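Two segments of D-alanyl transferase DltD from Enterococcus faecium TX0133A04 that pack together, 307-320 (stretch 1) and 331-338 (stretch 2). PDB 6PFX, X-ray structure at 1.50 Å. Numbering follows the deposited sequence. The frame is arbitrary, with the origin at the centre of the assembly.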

# COMPACT_ATOMS: atom_id res chain seq x y z
N SER A 307 1.68 -21.38 6.28
CA SER A 307 2.69 -22.03 5.46
C SER A 307 3.61 -21.02 4.80
O SER A 307 3.17 -20.18 4.00
CB SER A 307 2.04 -22.86 4.36
OG SER A 307 3.04 -23.32 3.48
N GLN A 308 4.91 -21.14 5.09
CA GLN A 308 5.90 -20.33 4.40
C GLN A 308 6.02 -20.71 2.92
O GLN A 308 6.27 -19.84 2.08
CB GLN A 308 7.26 -20.39 5.09
CG GLN A 308 7.30 -19.75 6.47
CD GLN A 308 7.28 -18.25 6.39
OE1 GLN A 308 7.67 -17.67 5.37
NE2 GLN A 308 6.83 -17.59 7.47
N GLU A 309 5.84 -22.00 2.60
CA GLU A 309 5.81 -22.42 1.20
C GLU A 309 4.67 -21.72 0.47
O GLU A 309 4.83 -21.25 -0.67
CB GLU A 309 5.67 -23.94 1.12
CG GLU A 309 5.63 -24.43 -0.31
CD GLU A 309 5.37 -25.91 -0.42
OE1 GLU A 309 5.62 -26.66 0.56
OE2 GLU A 309 4.92 -26.33 -1.50
N MET A 310 3.51 -21.60 1.13
CA MET A 310 2.40 -20.86 0.54
C MET A 310 2.77 -19.41 0.30
O MET A 310 2.47 -18.85 -0.76
CB MET A 310 1.17 -20.96 1.45
CG MET A 310 -0.05 -20.19 0.95
SD MET A 310 -0.03 -18.43 1.36
CE MET A 310 -0.21 -18.51 3.14
N LEU A 311 3.44 -18.78 1.26
CA LEU A 311 3.83 -17.38 1.08
C LEU A 311 4.82 -17.22 -0.08
O LEU A 311 4.78 -16.22 -0.81
CB LEU A 311 4.45 -16.86 2.38
CG LEU A 311 3.53 -16.69 3.58
CD1 LEU A 311 4.31 -16.36 4.86
CD2 LEU A 311 2.51 -15.59 3.29
N GLN A 312 5.71 -18.19 -0.25
CA GLN A 312 6.61 -18.19 -1.39
C GLN A 312 5.85 -18.30 -2.70
O GLN A 312 6.27 -17.74 -3.72
CB GLN A 312 7.63 -19.32 -1.27
CG GLN A 312 8.62 -19.09 -0.18
CD GLN A 312 9.27 -20.36 0.33
OE1 GLN A 312 9.23 -21.41 -0.32
NE2 GLN A 312 9.87 -20.28 1.52
N GLY A 313 4.75 -19.07 -2.71
CA GLY A 313 3.89 -19.14 -3.88
C GLY A 313 3.17 -17.84 -4.14
O GLY A 313 3.04 -17.41 -5.29
N PHE A 314 2.68 -17.18 -3.08
CA PHE A 314 2.13 -15.84 -3.26
C PHE A 314 3.15 -14.93 -3.94
O PHE A 314 2.83 -14.21 -4.89
CB PHE A 314 1.67 -15.21 -1.93
CG PHE A 314 1.51 -13.73 -2.06
CD1 PHE A 314 0.37 -13.18 -2.63
CD2 PHE A 314 2.52 -12.88 -1.66
CE1 PHE A 314 0.23 -11.83 -2.79
CE2 PHE A 314 2.39 -11.52 -1.83
CZ PHE A 314 1.25 -11.00 -2.42
N ALA A 315 4.39 -14.94 -3.43
CA ALA A 315 5.40 -14.06 -3.99
C ALA A 315 5.70 -14.40 -5.44
O ALA A 315 5.84 -13.51 -6.27
CB ALA A 315 6.68 -14.15 -3.16
N LYS A 316 5.76 -15.70 -5.76
CA LYS A 316 5.96 -16.10 -7.15
C LYS A 316 4.86 -15.54 -8.04
O LYS A 316 5.13 -15.03 -9.14
CB LYS A 316 5.97 -17.63 -7.26
CG LYS A 316 6.28 -18.17 -8.67
CD LYS A 316 6.37 -19.70 -8.71
CE LYS A 316 7.01 -20.17 -10.00
NZ LYS A 316 6.01 -20.57 -10.99
N LYS A 317 3.61 -15.62 -7.58
CA LYS A 317 2.47 -15.17 -8.37
C LYS A 317 2.49 -13.66 -8.56
O LYS A 317 2.29 -13.16 -9.67
CB LYS A 317 1.17 -15.63 -7.72
CG LYS A 317 -0.06 -15.29 -8.53
CD LYS A 317 -1.30 -16.03 -8.03
CE LYS A 317 -2.56 -15.56 -8.75
NZ LYS A 317 -3.74 -16.42 -8.38
N ILE A 318 2.74 -12.91 -7.48
CA ILE A 318 2.73 -11.45 -7.61
C ILE A 318 3.92 -10.97 -8.44
O ILE A 318 3.79 -10.01 -9.21
CB ILE A 318 2.60 -10.76 -6.24
CG1 ILE A 318 1.91 -9.40 -6.39
CG2 ILE A 318 3.93 -10.62 -5.56
CD1 ILE A 318 0.46 -9.51 -6.82
N LYS A 319 5.07 -11.65 -8.32
CA LYS A 319 6.23 -11.29 -9.13
C LYS A 319 6.02 -11.61 -10.60
O LYS A 319 6.47 -10.85 -11.46
CB LYS A 319 7.50 -11.92 -8.55
CG LYS A 319 7.88 -11.29 -7.21
CD LYS A 319 9.31 -11.60 -6.78
CE LYS A 319 9.66 -13.05 -6.90
NZ LYS A 319 10.98 -13.30 -6.24
N PHE A 320 5.30 -12.69 -10.92
CA PHE A 320 4.93 -12.93 -12.31
C PHE A 320 4.07 -11.78 -12.84
O PHE A 320 4.30 -11.27 -13.94
CB PHE A 320 4.19 -14.26 -12.43
CG PHE A 320 3.74 -14.57 -13.81
CD1 PHE A 320 2.50 -14.16 -14.27
CD2 PHE A 320 4.56 -15.28 -14.67
CE1 PHE A 320 2.09 -14.45 -15.57
CE2 PHE A 320 4.16 -15.58 -15.95
CZ PHE A 320 2.93 -15.15 -16.41
N ALA A 331 11.77 -5.52 -4.07
CA ALA A 331 12.50 -5.99 -2.89
C ALA A 331 11.64 -7.07 -2.26
O ALA A 331 10.71 -6.79 -1.50
CB ALA A 331 12.72 -4.84 -1.91
N ASP A 332 11.96 -8.32 -2.56
CA ASP A 332 11.21 -9.47 -2.07
C ASP A 332 11.91 -9.98 -0.82
O ASP A 332 13.00 -10.55 -0.90
CB ASP A 332 11.16 -10.54 -3.15
CG ASP A 332 10.50 -11.83 -2.69
OD1 ASP A 332 10.03 -11.92 -1.54
OD2 ASP A 332 10.43 -12.77 -3.51
N PHE A 333 11.30 -9.74 0.34
CA PHE A 333 11.86 -10.14 1.63
C PHE A 333 11.17 -11.37 2.24
O PHE A 333 11.35 -11.64 3.43
CB PHE A 333 11.81 -8.96 2.61
CG PHE A 333 12.66 -7.78 2.23
CD1 PHE A 333 13.98 -7.94 1.83
CD2 PHE A 333 12.15 -6.50 2.32
CE1 PHE A 333 14.75 -6.83 1.50
CE2 PHE A 333 12.92 -5.41 2.01
CZ PHE A 333 14.21 -5.57 1.60
N VAL A 334 10.39 -12.12 1.45
CA VAL A 334 9.70 -13.28 1.99
C VAL A 334 10.69 -14.24 2.64
O VAL A 334 10.37 -14.90 3.64
CB VAL A 334 8.88 -13.96 0.88
CG1 VAL A 334 8.28 -15.29 1.32
CG2 VAL A 334 7.80 -12.99 0.41
N ASN A 335 11.89 -14.34 2.08
CA ASN A 335 12.89 -15.25 2.63
C ASN A 335 13.58 -14.71 3.88
O ASN A 335 14.50 -15.37 4.39
CB ASN A 335 13.93 -15.64 1.57
CG ASN A 335 14.92 -14.53 1.26
OD1 ASN A 335 14.86 -13.42 1.81
ND2 ASN A 335 15.86 -14.83 0.36
N GLN A 336 13.15 -13.57 4.42
CA GLN A 336 13.68 -13.02 5.67
C GLN A 336 12.81 -13.37 6.86
O GLN A 336 12.94 -12.77 7.93
CB GLN A 336 13.84 -11.51 5.54
CG GLN A 336 14.85 -11.09 4.49
CD GLN A 336 16.23 -11.57 4.83
OE1 GLN A 336 16.75 -11.29 5.91
NE2 GLN A 336 16.83 -12.31 3.91
N ALA A 337 11.90 -14.34 6.69
CA ALA A 337 11.01 -14.73 7.77
C ALA A 337 11.74 -15.12 9.05
O ALA A 337 11.24 -14.85 10.15
CB ALA A 337 10.15 -15.91 7.30
N GLY A 338 12.90 -15.74 8.94
CA GLY A 338 13.71 -16.14 10.07
C GLY A 338 14.67 -15.12 10.63
O GLY A 338 15.38 -15.41 11.59
O HOH W 1 7.69 -15.03 4.85
O HOH W 2 9.80 -17.81 3.67

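Two waters, rather than a direct hydrogen bond, join the side chain of Q308 to the backbone of V334. The two acceptors, Q308 OE1 and V334 O, lie 4.2 Å apart and have no proton to share, so each water donates to both. Water 1 lies 2.7 Å from Q308 OE1 and 2.9 Å from V334 O; water 2 lies 2.7 Å from Q308 OE1 and 3.0 Å from V334 O. Water 2 also accepts from Q312 NE2 at 3.3 Å, which brings the next turn of the helix into the network. The CA-to-CB bond of Q308 points sideways, but m rotamers at chi1 and chi2 bring its amide nearer to stretch 2, where OE1 also approaches A337 CB at 3.6 Å.

V334 is the apolar centre of the contact, with 78 Å² covered by the helix. Its CG2 packs against A315 CB at 3.9 Å, while its CG1 lies 4.3 Å from L311 CB and 4.1 Å from Q312 CG. The small side chain of A315 points toward stretch 2 and also lies beside the carboxylate of D332, with A315 CB 4.0 Å from D332 OD2.

One turn further along, K319 closes the contact with a salt bridge: K319 NZ donates to D332 OD2 at 2.8 Å, the one direct hydrogen bond between the stretches. The other carboxylate oxygen is used locally, as V334 N donates to D332 OD1 at 3.0 Å with an N-H...acceptor angle of 165°. D332 thus holds the backbone of V334 with one oxygen and the helix with the other. At the opposite end of the helical segment, S307 makes no contact with stretch 2 but caps the helix, its OG accepting from M310 N at 2.9 Å.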